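Local coordinates for DNA polymerase (Bacillus phage phi29, PDB 2PY5), which copies the viral DNA by protein-primed, highly processive strand-displacement synthesis and proofreads it with a 3'-5' exonuclease, at residues K209-L214 against G391-N396; G217-V222 against K422-T427; T499-I504 against E544-G549. The protein carries 2 engineered substitutions. All blocks are in the same frame, centred on the assembly; numbering follows the deposited sequence.

Contact 1 of 3, residues K209-L214 against G391-N396. With EDO (1,2-ethanediol), chain M; nucleotides of chain C.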
loop_
_atom_site.group_PDB
_atom_site.type_symbol
_atom_site.label_atom_id
_atom_site.label_comp_id
_atom_site.label_asym_id
_atom_site.label_seq_id
_atom_site.Cartn_x
_atom_site.Cartn_y
_atom_site.Cartn_z
ATOM N N LYS F 209 -19.959 -17.563 -10.407
ATOM C CA LYS F 209 -19.820 -18.991 -10.677
ATOM C C LYS F 209 -18.431 -19.465 -10.286
ATOM O O LYS F 209 -18.284 -20.516 -9.639
ATOM C CB LYS F 209 -20.079 -19.263 -12.155
ATOM C CG LYS F 209 -20.150 -20.734 -12.524
ATOM C CD LYS F 209 -20.693 -20.898 -13.927
ATOM C CE LYS F 209 -20.912 -22.359 -14.294
ATOM N NZ LYS F 209 -21.723 -22.476 -15.549
ATOM N N VAL F 210 -17.410 -18.697 -10.660
ATOM C CA VAL F 210 -16.023 -19.129 -10.465
ATOM C C VAL F 210 -15.416 -18.698 -9.130
ATOM O O VAL F 210 -14.453 -19.317 -8.669
ATOM C CB VAL F 210 -15.088 -18.735 -11.635
ATOM C CG1 VAL F 210 -15.699 -19.194 -12.980
ATOM C CG2 VAL F 210 -14.766 -17.282 -11.637
ATOM N N PHE F 211 -15.961 -17.647 -8.505
ATOM C CA PHE F 211 -15.474 -17.205 -7.182
ATOM C C PHE F 211 -16.619 -17.249 -6.167
ATOM O O PHE F 211 -17.123 -16.197 -5.736
ATOM C CB PHE F 211 -14.861 -15.812 -7.271
ATOM C CG PHE F 211 -13.759 -15.699 -8.273
ATOM C CD1 PHE F 211 -13.816 -14.762 -9.297
ATOM C CD2 PHE F 211 -12.653 -16.554 -8.214
ATOM C CE1 PHE F 211 -12.787 -14.663 -10.222
ATOM C CE2 PHE F 211 -11.620 -16.458 -9.122
ATOM C CZ PHE F 211 -11.671 -15.514 -10.128
ATOM N N PRO F 212 -17.028 -18.464 -5.780
ATOM C CA PRO F 212 -18.111 -18.640 -4.846
ATOM C C PRO F 212 -17.714 -18.141 -3.462
ATOM O O PRO F 212 -16.512 -18.084 -3.120
ATOM C CB PRO F 212 -18.326 -20.150 -4.840
ATOM C CG PRO F 212 -17.011 -20.706 -5.168
ATOM C CD PRO F 212 -16.453 -19.761 -6.173
ATOM N N THR F 213 -18.715 -17.770 -2.682
ATOM C CA THR F 213 -18.484 -17.254 -1.343
ATOM C C THR F 213 -18.156 -18.406 -0.430
ATOM O O THR F 213 -18.953 -19.342 -0.295
ATOM C CB THR F 213 -19.735 -16.553 -0.810
ATOM O OG1 THR F 213 -20.151 -15.559 -1.744
ATOM C CG2 THR F 213 -19.444 -15.902 0.539
ATOM N N LEU F 214 -16.970 -18.373 0.179
ATOM C CA LEU F 214 -16.588 -19.395 1.126
ATOM C C LEU F 214 -17.147 -19.072 2.510
ATOM O O LEU F 214 -17.363 -17.905 2.873
ATOM C CB LEU F 214 -15.067 -19.542 1.207
ATOM C CG LEU F 214 -14.307 -19.943 -0.083
ATOM C CD1 LEU F 214 -12.940 -20.488 0.358
ATOM C CD2 LEU F 214 -15.049 -20.922 -0.961
ATOM N N GLY F 391 -5.062 -7.585 -4.425
ATOM C CA GLY F 391 -5.233 -7.447 -2.993
ATOM C C GLY F 391 -6.672 -7.556 -2.531
ATOM O O GLY F 391 -6.942 -7.919 -1.394
ATOM N N LYS F 392 -7.612 -7.207 -3.401
ATOM C CA LYS F 392 -9.031 -7.255 -3.043
ATOM C C LYS F 392 -9.544 -8.688 -2.862
ATOM O O LYS F 392 -10.507 -8.920 -2.150
ATOM C CB LYS F 392 -9.851 -6.526 -4.092
ATOM C CG LYS F 392 -9.694 -5.009 -4.022
ATOM C CD LYS F 392 -10.440 -4.362 -2.869
ATOM C CE LYS F 392 -11.963 -4.298 -3.083
ATOM N NZ LYS F 392 -12.665 -3.547 -1.993
ATOM N N PHE F 393 -8.898 -9.649 -3.512
ATOM C CA PHE F 393 -9.377 -11.034 -3.413
ATOM C C PHE F 393 -9.301 -11.589 -1.976
ATOM O O PHE F 393 -10.138 -12.389 -1.569
ATOM C CB PHE F 393 -8.626 -11.931 -4.398
ATOM C CG PHE F 393 -9.134 -11.821 -5.804
ATOM C CD1 PHE F 393 -8.565 -10.942 -6.712
ATOM C CD2 PHE F 393 -10.220 -12.570 -6.202
ATOM C CE1 PHE F 393 -9.078 -10.839 -7.987
ATOM C CE2 PHE F 393 -10.717 -12.478 -7.458
ATOM C CZ PHE F 393 -10.150 -11.611 -8.356
ATOM N N ALA F 394 -8.289 -11.160 -1.207
ATOM C CA ALA F 394 -8.092 -11.612 0.149
ATOM C C ALA F 394 -8.610 -10.640 1.229
ATOM O O ALA F 394 -8.232 -10.745 2.376
ATOM C CB ALA F 394 -6.615 -11.927 0.374
ATOM N N SER F 395 -9.537 -9.770 0.849
ATOM C CA SER F 395 -10.222 -8.886 1.780
ATOM C C SER F 395 -10.739 -9.677 2.972
ATOM O O SER F 395 -11.363 -10.730 2.799
ATOM C CB SER F 395 -11.414 -8.229 1.080
ATOM O OG SER F 395 -11.014 -7.356 0.044
ATOM N N ASN F 396 -10.509 -9.173 4.183
ATOM C CA ASN F 396 -10.868 -9.884 5.371
ATOM C C ASN F 396 -12.357 -9.694 5.638
ATOM O O ASN F 396 -12.825 -8.550 5.749
ATOM C CB ASN F 396 -10.037 -9.351 6.564
ATOM C CG ASN F 396 -9.977 -10.308 7.745
ATOM O OD1 ASN F 396 -8.897 -10.575 8.307
ATOM N ND2 ASN F 396 -11.100 -10.819 8.135
HETATM C C1 EDO M . -21.592 -15.822 -5.404
HETATM O O1 EDO M . -21.382 -17.084 -6.055
HETATM C C2 EDO M . -20.284 -15.282 -4.827
HETATM O O2 EDO M . -19.424 -14.717 -5.818
ATOM P P DC C 4 -10.769 -1.177 0.009
ATOM O OP1 DC C 4 -9.438 -0.535 -0.031
ATOM O OP2 DC C 4 -11.709 -1.079 -1.148
ATOM O "O5'" DC C 4 -10.669 -2.729 0.331
ATOM C "C5'" DC C 4 -9.785 -3.159 1.336
ATOM C "C4'" DC C 4 -9.015 -4.366 0.830
ATOM O "O4'" DC C 4 -8.184 -4.005 -0.306
ATOM C "C3'" DC C 4 -8.042 -4.913 1.857
ATOM O "O3'" DC C 4 -8.729 -5.788 2.711
ATOM C "C2'" DC C 4 -7.031 -5.626 0.989
ATOM C "C1'" DC C 4 -6.950 -4.690 -0.202
ATOM N N1 DC C 4 -5.824 -3.728 -0.088
ATOM C C2 DC C 4 -4.516 -4.227 -0.225
ATOM O O2 DC C 4 -4.329 -5.445 -0.411
ATOM N N3 DC C 4 -3.469 -3.373 -0.137
ATOM C C4 DC C 4 -3.690 -2.076 0.062
ATOM N N4 DC C 4 -2.613 -1.278 0.132
ATOM C C5 DC C 4 -5.006 -1.545 0.197
ATOM C C6 DC C 4 -6.039 -2.390 0.120
ATOM P P DT C 5 -8.398 -5.856 4.261
ATOM O OP1 DT C 5 -9.403 -6.725 4.882
ATOM O OP2 DT C 5 -8.266 -4.445 4.760
ATOM O "O5'" DT C 5 -6.970 -6.527 4.315
ATOM C "C5'" DT C 5 -6.834 -7.843 3.785
ATOM C "C4'" DT C 5 -5.368 -8.190 3.755
ATOM O "O4'" DT C 5 -4.648 -7.233 2.947
ATOM C "C3'" DT C 5 -4.718 -8.146 5.130
ATOM O "O3'" DT C 5 -4.575 -9.472 5.550
ATOM C "C2'" DT C 5 -3.367 -7.467 4.947
ATOM C "C1'" DT C 5 -3.444 -6.824 3.569
ATOM N N1 DT C 5 -3.406 -5.312 3.565
ATOM C C2 DT C 5 -2.195 -4.693 3.352
ATOM O O2 DT C 5 -1.159 -5.316 3.187
ATOM N N3 DT C 5 -2.251 -3.319 3.341
ATOM C C4 DT C 5 -3.367 -2.514 3.512
ATOM O O4 DT C 5 -3.311 -1.286 3.483
ATOM C C5 DT C 5 -4.602 -3.215 3.726
ATOM C C7 DT C 5 -5.884 -2.449 3.926
ATOM C C6 DT C 5 -4.561 -4.558 3.743
ATOM P P DT C 6 -5.282 -10.001 6.878
ATOM O OP1 DT C 6 -5.205 -11.468 6.773
ATOM O OP2 DT C 6 -6.566 -9.286 7.127
ATOM O "O5'" DT C 6 -4.273 -9.506 8.024
ATOM C "C5'" DT C 6 -2.998 -10.096 8.187
ATOM C "C4'" DT C 6 -2.342 -9.487 9.408
ATOM O "O4'" DT C 6 -1.982 -8.124 9.068
ATOM C "C3'" DT C 6 -3.234 -9.412 10.655
ATOM O "O3'" DT C 6 -2.516 -9.757 11.852
ATOM C "C2'" DT C 6 -3.701 -7.962 10.669
ATOM C "C1'" DT C 6 -2.514 -7.240 10.035
ATOM N N1 DT C 6 -2.825 -5.916 9.367
ATOM C C2 DT C 6 -1.989 -4.842 9.616
ATOM O O2 DT C 6 -1.015 -4.914 10.352
ATOM N N3 DT C 6 -2.342 -3.679 8.966
ATOM C C4 DT C 6 -3.418 -3.476 8.116
ATOM O O4 DT C 6 -3.638 -2.386 7.592
ATOM C C5 DT C 6 -4.251 -4.639 7.896
ATOM C C7 DT C 6 -5.452 -4.559 6.999
ATOM C C6 DT C 6 -3.921 -5.784 8.520
#
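The rings of Phe211 and Phe393 meet in a T-shaped (edge-to-face) pair. Phe393 supplies the edge and Phe211 the face. The ring centroids are 5.4 Å apart and the planes stand at 68° to each other. Phe393 CE2 is the leading atom. It lies over the centre of the Phe211 ring and comes to 4.1 Å from Phe211 CE1. The opposite face of Phe211 is taken by CG2 of its own neighbour Val210, so the ring sits between a methyl group and an aromatic edge. Phe207 adds a second edge-to-face partner for this ring, and Met429 of helix 427-447 touches both phenylalanines. The pair joins the end of helix 204-210, in the region 192-229, involved in DNA binding and in coordinating synthesis with degradation, to the polymerization region. Segment 391-396 begins with Gly391, the last residue of the B-family Kx3NSxYG motif, and it carries the DNA on the side away from Phe211. Lys392 NZ donates two hydrogen bonds to DC4 of chain C, one of 2.8 Å to OP2 and one of 3.2 Å to O5'. Its chain folds at chi2 and chi3, both near -75°, and this brings the ammonium back to the phosphate, whose charge it probably balances in part. One nucleotide on, Asn396 N donates a hydrogen bond of 2.8 Å to OP1 of DT5 of chain C. The turn between these two phosphate contacts is held by Ser395, whose OG donates to Lys392 O at 2.7 Å. The backbone Ser395 N donates to the same oxygen as well. Phe211 is the first residue after the helix to leave helical geometry, and its O accepts a hydrogen bond of 2.7 Å from O2 of 1,2-ethanediol, probably from the crystallisation liquor.

Contact 2 of 3, residues G217-V222 against K422-T427. With nucleotides of chain C.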
loop_
_atom_site.group_PDB
_atom_site.type_symbol
_atom_site.label_atom_id
_atom_site.label_comp_id
_atom_site.label_asym_id
_atom_site.label_seq_id
_atom_site.Cartn_x
_atom_site.Cartn_y
_atom_site.Cartn_z
ATOM N N GLY F 217 -15.374 -20.012 8.208
ATOM C CA GLY F 217 -14.392 -20.985 8.724
ATOM C C GLY F 217 -13.388 -21.405 7.662
ATOM O O GLY F 217 -12.182 -21.522 7.930
ATOM N N LEU F 218 -13.875 -21.631 6.448
ATOM C CA LEU F 218 -12.976 -22.014 5.369
ATOM C C LEU F 218 -12.106 -20.849 4.973
ATOM O O LEU F 218 -10.918 -21.028 4.693
ATOM C CB LEU F 218 -13.738 -22.543 4.152
ATOM C CG LEU F 218 -14.350 -23.940 4.316
ATOM C CD1 LEU F 218 -14.960 -24.373 2.991
ATOM C CD2 LEU F 218 -13.321 -24.970 4.810
ATOM N N ASP F 219 -12.687 -19.644 4.912
ATOM C CA ASP F 219 -11.905 -18.463 4.575
ATOM C C ASP F 219 -10.753 -18.270 5.562
ATOM O O ASP F 219 -9.663 -17.909 5.167
ATOM C CB ASP F 219 -12.778 -17.206 4.548
ATOM C CG ASP F 219 -12.055 -16.039 3.943
ATOM O OD1 ASP F 219 -11.617 -15.154 4.709
ATOM O OD2 ASP F 219 -11.870 -16.046 2.690
ATOM N N LYS F 220 -11.027 -18.478 6.847
ATOM C CA LYS F 220 -10.019 -18.336 7.884
ATOM C C LYS F 220 -8.837 -19.302 7.654
ATOM O O LYS F 220 -7.692 -18.908 7.777
ATOM C CB LYS F 220 -10.643 -18.556 9.268
ATOM C CG LYS F 220 -9.686 -18.364 10.424
ATOM C CD LYS F 220 -10.432 -18.313 11.777
ATOM N N GLU F 221 -9.137 -20.551 7.299
ATOM C CA GLU F 221 -8.075 -21.526 6.974
ATOM C C GLU F 221 -7.250 -21.101 5.769
ATOM O O GLU F 221 -6.020 -21.143 5.790
ATOM C CB GLU F 221 -8.652 -22.933 6.746
ATOM C CG GLU F 221 -9.294 -23.534 7.977
ATOM C CD GLU F 221 -9.661 -25.000 7.818
ATOM O OE1 GLU F 221 -10.018 -25.620 8.846
ATOM O OE2 GLU F 221 -9.556 -25.546 6.691
ATOM N N VAL F 222 -7.932 -20.678 4.706
ATOM C CA VAL F 222 -7.239 -20.198 3.520
ATOM C C VAL F 222 -6.301 -19.036 3.901
ATOM O O VAL F 222 -5.169 -18.965 3.451
ATOM C CB VAL F 222 -8.232 -19.768 2.409
ATOM C CG1 VAL F 222 -7.502 -19.173 1.197
ATOM C CG2 VAL F 222 -9.086 -20.980 1.962
ATOM N N LYS F 422 -18.733 -9.604 6.748
ATOM C CA LYS F 422 -19.303 -9.556 5.409
ATOM C C LYS F 422 -18.784 -10.737 4.613
ATOM O O LYS F 422 -17.907 -11.478 5.067
ATOM C CB LYS F 422 -18.944 -8.242 4.720
ATOM C CG LYS F 422 -17.469 -8.024 4.398
ATOM C CD LYS F 422 -17.222 -6.727 3.613
ATOM C CE LYS F 422 -17.965 -6.712 2.284
ATOM N NZ LYS F 422 -17.555 -5.581 1.394
ATOM N N ASP F 423 -19.307 -10.912 3.410
ATOM C CA ASP F 423 -18.834 -12.009 2.575
ATOM C C ASP F 423 -17.354 -11.824 2.195
ATOM O O ASP F 423 -16.925 -10.712 1.835
ATOM C CB ASP F 423 -19.621 -12.097 1.268
ATOM C CG ASP F 423 -21.047 -12.608 1.446
ATOM O OD1 ASP F 423 -21.395 -13.139 2.517
ATOM O OD2 ASP F 423 -21.826 -12.493 0.469
ATOM N N PRO F 424 -16.589 -12.914 2.234
ATOM C CA PRO F 424 -15.289 -12.911 1.580
ATOM C C PRO F 424 -15.443 -12.657 0.079
ATOM O O PRO F 424 -16.542 -12.765 -0.468
ATOM C CB PRO F 424 -14.765 -14.342 1.790
ATOM C CG PRO F 424 -15.655 -15.005 2.674
ATOM C CD PRO F 424 -16.899 -14.212 2.857
ATOM N N VAL F 425 -14.335 -12.306 -0.555
ATOM C CA VAL F 425 -14.266 -12.133 -1.989
ATOM C C VAL F 425 -13.816 -13.506 -2.508
ATOM O O VAL F 425 -14.671 -14.357 -2.773
ATOM C CB VAL F 425 -13.351 -10.949 -2.403
ATOM C CG1 VAL F 425 -13.303 -10.835 -3.905
ATOM C CG2 VAL F 425 -13.827 -9.609 -1.755
ATOM N N TYR F 426 -12.517 -13.749 -2.626
ATOM C CA TYR F 426 -12.026 -15.115 -2.965
ATOM C C TYR F 426 -10.572 -15.231 -2.571
ATOM O O TYR F 426 -9.645 -15.077 -3.357
ATOM C CB TYR F 426 -12.280 -15.476 -4.445
ATOM C CG TYR F 426 -12.086 -16.957 -4.690
ATOM C CD1 TYR F 426 -13.053 -17.884 -4.283
ATOM C CD2 TYR F 426 -10.939 -17.448 -5.288
ATOM C CE1 TYR F 426 -12.857 -19.257 -4.483
ATOM C CE2 TYR F 426 -10.751 -18.818 -5.468
ATOM C CZ TYR F 426 -11.715 -19.702 -5.048
ATOM O OH TYR F 426 -11.516 -21.068 -5.232
ATOM N N THR F 427 -10.385 -15.465 -1.282
ATOM C CA THR F 427 -9.058 -15.426 -0.671
ATOM C C THR F 427 -8.046 -16.408 -1.302
ATOM O O THR F 427 -6.866 -16.065 -1.390
ATOM C CB THR F 427 -9.171 -15.595 0.854
ATOM O OG1 THR F 427 -10.111 -14.623 1.356
ATOM C CG2 THR F 427 -7.810 -15.399 1.552
ATOM P P DG C 2 -21.154 -4.164 1.943
ATOM O OP1 DG C 2 -21.286 -4.950 0.694
ATOM O OP2 DG C 2 -20.694 -4.835 3.183
ATOM O "O5'" DG C 2 -20.232 -2.872 1.662
ATOM C "C5'" DG C 2 -20.569 -2.082 0.524
ATOM C "C4'" DG C 2 -19.758 -0.810 0.353
ATOM O "O4'" DG C 2 -20.329 0.244 1.148
ATOM C "C3'" DG C 2 -18.293 -0.827 0.749
ATOM O "O3'" DG C 2 -17.624 -0.108 -0.251
ATOM C "C2'" DG C 2 -18.207 -0.084 2.075
ATOM C "C1'" DG C 2 -19.306 0.932 1.846
ATOM N N9 DG C 2 -20.002 1.430 3.014
ATOM C C8 DG C 2 -20.278 0.768 4.182
ATOM N N7 DG C 2 -20.961 1.486 5.026
ATOM C C5 DG C 2 -21.153 2.691 4.353
ATOM C C6 DG C 2 -21.815 3.865 4.763
ATOM O O6 DG C 2 -22.391 4.057 5.840
ATOM N N1 DG C 2 -21.786 4.855 3.779
ATOM C C2 DG C 2 -21.177 4.734 2.549
ATOM N N2 DG C 2 -21.239 5.798 1.725
ATOM N N3 DG C 2 -20.544 3.631 2.157
ATOM C C4 DG C 2 -20.578 2.666 3.108
ATOM P P DA C 3 -16.403 -0.769 -1.021
ATOM O OP1 DA C 3 -16.057 0.196 -2.083
ATOM O OP2 DA C 3 -16.750 -2.203 -1.292
ATOM O "O5'" DA C 3 -15.238 -0.778 0.069
ATOM C "C5'" DA C 3 -14.534 0.409 0.297
ATOM C "C4'" DA C 3 -13.745 0.247 1.580
ATOM O "O4'" DA C 3 -14.673 0.093 2.672
ATOM C "C3'" DA C 3 -12.847 -0.977 1.653
ATOM O "O3'" DA C 3 -11.524 -0.608 1.304
ATOM C "C2'" DA C 3 -12.895 -1.381 3.133
ATOM C "C1'" DA C 3 -14.214 -0.830 3.656
ATOM N N9 DA C 3 -15.350 -1.747 3.769
ATOM C C8 DA C 3 -15.803 -2.623 2.806
ATOM N N7 DA C 3 -16.888 -3.286 3.149
ATOM C C5 DA C 3 -17.170 -2.805 4.418
ATOM C C6 DA C 3 -18.188 -3.100 5.346
ATOM N N6 DA C 3 -19.155 -3.996 5.115
ATOM N N1 DA C 3 -18.180 -2.432 6.528
ATOM C C2 DA C 3 -17.210 -1.535 6.760
ATOM N N3 DA C 3 -16.198 -1.178 5.964
ATOM C C4 DA C 3 -16.240 -1.849 4.804
HETATM O O HOH W 1 -12.524 -16.726 0.206
#
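Segment 217-222 is helical, while 422-427 is an irregular run leading toward helix 427-447, and the backbones come nearest at Val222 and Thr427, with CA atoms 6.6 Å apart. Asp219 and Thr427 carry the polar part of the contact. Their side chains cross at about a right angle. Thr427 OG1 donates a hydrogen bond of 2.6 Å to Asp219 OD2, which accepts it on its syn lone pair, the side of OD1. A water adds a second path between the two residues. It donates to Asp219 OD2 at 2.7 Å and accepts from Thr427 N at 2.9 Å. One carboxylate oxygen thus serves both the hydroxyl and, through water, the backbone amide of the same threonine. Asp219 reaches this place with CG anti to the backbone N (chi1 -169°). Its other oxygen, OD1, forms a salt bridge with Arg223, which also donates to Ala394 O. The arginine and the two donors on OD2 would probably favour the ionised carboxylate. Pro424 packs against one side of Asp219: its CB lies 3.5 Å from Asp219 OD2, and the two side chains run past each other in opposite directions. Val222 CG1 meets Thr427 CG2 at 3.8 Å, methyl against methyl. The same segment binds DNA at its start: Lys422 NZ donates to N7 of the DA3 base of chain C at 3.0 Å, and Lys422 CE is 3.4 Å from OP2 of DG2 of chain C. The segment follows closely on TPR2, residues 398-420. Helix 216-223 lies between several elements: Val222 also touches Pro428 and Val431 of helix 427-447, Leu218 rests on strand 267-272, and Leu218, Glu221 and Val222 all reach Leu351 of strand 340-356.

Contact 3 of 3, residues T499-I504 against E544-G549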
loop_
_atom_site.group_PDB
_atom_site.type_symbol
_atom_site.label_atom_id
_atom_site.label_comp_id
_atom_site.label_asym_id
_atom_site.label_seq_id
_atom_site.Cartn_x
_atom_site.Cartn_y
_atom_site.Cartn_z
ATOM N N THR F 499 16.832 -1.515 3.878
ATOM C CA THR F 499 17.723 -0.496 4.424
ATOM C C THR F 499 19.101 -0.598 3.758
ATOM O O THR F 499 19.949 -1.376 4.189
ATOM C CB THR F 499 17.873 -0.632 5.950
ATOM O OG1 THR F 499 16.566 -0.697 6.550
ATOM C CG2 THR F 499 18.634 0.538 6.544
ATOM N N TYR F 500 19.293 0.166 2.689
ATOM C CA TYR F 500 20.532 0.120 1.929
ATOM C C TYR F 500 20.767 1.426 1.171
ATOM O O TYR F 500 19.863 2.238 1.009
ATOM C CB TYR F 500 20.525 -1.068 0.949
ATOM C CG TYR F 500 19.521 -0.963 -0.168
ATOM C CD1 TYR F 500 19.879 -0.370 -1.351
ATOM C CD2 TYR F 500 18.226 -1.453 -0.040
ATOM C CE1 TYR F 500 18.998 -0.262 -2.398
ATOM C CE2 TYR F 500 17.330 -1.333 -1.101
ATOM C CZ TYR F 500 17.744 -0.736 -2.267
ATOM O OH TYR F 500 16.913 -0.584 -3.371
ATOM N N ILE F 501 22.009 1.611 0.739
ATOM C CA ILE F 501 22.387 2.712 -0.133
ATOM C C ILE F 501 23.156 2.153 -1.320
ATOM O O ILE F 501 23.795 1.096 -1.222
ATOM C CB ILE F 501 23.228 3.807 0.582
ATOM C CG1 ILE F 501 24.512 3.243 1.215
ATOM C CG2 ILE F 501 22.392 4.501 1.651
ATOM C CD1 ILE F 501 25.353 4.262 1.963
ATOM N N GLN F 502 23.074 2.865 -2.441
ATOM C CA GLN F 502 23.871 2.546 -3.628
ATOM C C GLN F 502 24.368 3.803 -4.301
ATOM O O GLN F 502 23.682 4.826 -4.300
ATOM C CB GLN F 502 23.026 1.785 -4.651
ATOM C CG GLN F 502 22.460 0.456 -4.150
ATOM C CD GLN F 502 21.449 -0.139 -5.092
ATOM O OE1 GLN F 502 20.791 0.577 -5.852
ATOM N NE2 GLN F 502 21.281 -1.460 -5.017
ATOM N N ASP F 503 25.576 3.718 -4.874
ATOM C CA ASP F 503 26.124 4.724 -5.804
ATOM C C ASP F 503 25.893 4.136 -7.201
ATOM O O ASP F 503 26.606 3.225 -7.630
ATOM C CB ASP F 503 27.626 4.937 -5.602
ATOM C CG ASP F 503 27.964 6.023 -4.576
ATOM O OD1 ASP F 503 27.064 6.740 -4.106
ATOM O OD2 ASP F 503 29.169 6.176 -4.287
ATOM N N ILE F 504 24.869 4.627 -7.885
ATOM C CA ILE F 504 24.401 4.015 -9.144
ATOM C C ILE F 504 25.010 4.726 -10.356
ATOM O O ILE F 504 25.002 5.942 -10.435
ATOM C CB ILE F 504 22.857 4.056 -9.226
ATOM C CG1 ILE F 504 22.246 3.224 -8.092
ATOM C CG2 ILE F 504 22.370 3.580 -10.592
ATOM C CD1 ILE F 504 20.702 3.304 -8.004
ATOM N N GLU F 544 29.484 7.580 4.402
ATOM C CA GLU F 544 30.283 7.624 5.631
ATOM C C GLU F 544 29.448 7.394 6.898
ATOM O O GLU F 544 29.889 6.666 7.798
ATOM C CB GLU F 544 31.043 8.952 5.734
ATOM N N ASN F 545 28.258 8.003 6.980
ATOM C CA ASN F 545 27.451 7.917 8.201
ATOM C C ASN F 545 26.338 6.866 8.208
ATOM O O ASN F 545 25.656 6.716 9.204
ATOM C CB ASN F 545 26.878 9.296 8.597
ATOM C CG ASN F 545 25.756 9.766 7.690
ATOM O OD1 ASN F 545 25.156 8.986 6.962
ATOM N ND2 ASN F 545 25.444 11.044 7.764
ATOM N N PHE F 546 26.172 6.147 7.099
ATOM C CA PHE F 546 25.103 5.157 6.983
ATOM C C PHE F 546 25.557 3.886 7.647
ATOM O O PHE F 546 26.308 3.105 7.063
ATOM C CB PHE F 546 24.796 4.890 5.520
ATOM C CG PHE F 546 23.604 3.996 5.284
ATOM C CD1 PHE F 546 22.329 4.401 5.610
ATOM C CD2 PHE F 546 23.772 2.768 4.667
ATOM C CE1 PHE F 546 21.239 3.574 5.332
ATOM C CE2 PHE F 546 22.697 1.959 4.406
ATOM C CZ PHE F 546 21.444 2.362 4.736
ATOM N N LYS F 547 25.115 3.710 8.889
ATOM C CA LYS F 547 25.423 2.528 9.663
ATOM C C LYS F 547 24.365 2.300 10.719
ATOM O O LYS F 547 23.580 3.198 11.045
ATOM C CB LYS F 547 26.802 2.662 10.315
ATOM C CG LYS F 547 26.969 3.843 11.257
ATOM C CD LYS F 547 28.465 4.186 11.372
ATOM C CE LYS F 547 28.833 4.727 12.734
ATOM N NZ LYS F 547 30.317 4.874 12.868
ATOM N N VAL F 548 24.327 1.083 11.251
ATOM C CA VAL F 548 23.457 0.775 12.357
ATOM C C VAL F 548 23.821 1.753 13.474
ATOM O O VAL F 548 25.013 1.948 13.765
ATOM C CB VAL F 548 23.623 -0.695 12.807
ATOM C CG1 VAL F 548 22.791 -0.978 14.036
ATOM C CG2 VAL F 548 23.251 -1.645 11.666
ATOM N N GLY F 549 22.804 2.422 14.009
ATOM C CA GLY F 549 22.966 3.428 15.069
ATOM C C GLY F 549 22.740 4.849 14.570
ATOM O O GLY F 549 22.556 5.764 15.369
#
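One face of the Phe546 ring is filled by Ile501, and the backbone of Thr499 and Tyr500 lies at its edge. Ile501 CG2 makes a CH-pi contact, 3.6 Å from the Phe546 centroid and only 5° off the ring normal. The other branch, CG1 with CD1, runs along the ring toward its CB side, and Ile501 CD1 comes to 3.5 Å from Phe546 CD2. Ile501 CG1 sits between the backbone N and the carbonyl carbon (chi1 57°), and with CG2 over the ring centre both branches of the isoleucine touch the phenyl. At the edge, Tyr500 N is 3.7 Å from Phe546 CZ, and Thr499 C lies in the ring plane. Thr499 CG2 comes in obliquely, 3.8 Å from CZ of Phe546. Tyr500 leaves the backbone away from 544-549; its ring stacks on Tyr494 and meets Tyr454 of the YCDTD motif. Leu495 of strand 491-496 also touches Phe546. The arrangement joins the palm sheet of a B-family polymerase, through strand 499-509, to the loop that leads into the thumb hairpin formed by strands 551-561 and 564-573. Tyr500, at this junction, is probably involved in binding template-primer structures.

How the contacts relate
From the N terminus the chain passes 209-214 and then 217-222, on successive helices of the region 192-229. It returns to them much later. Segment 391-396 closes the loop of contact 1, and 422-427 closes that of contact 2. The two loops cross, since their segments alternate. They form one continuous patch, with centres about 7 Å apart, joined by a probable hydrogen bond from Tyr426 N to Phe393 O (2.9 Å). Together they tie the coordination region to the polymerization region. Contact 3 follows in series. Its loop, the shortest of the three, joins palm sheet and thumb; the contact's centre lies about 42 Å from the other two, on the opposite side of the chain's centre.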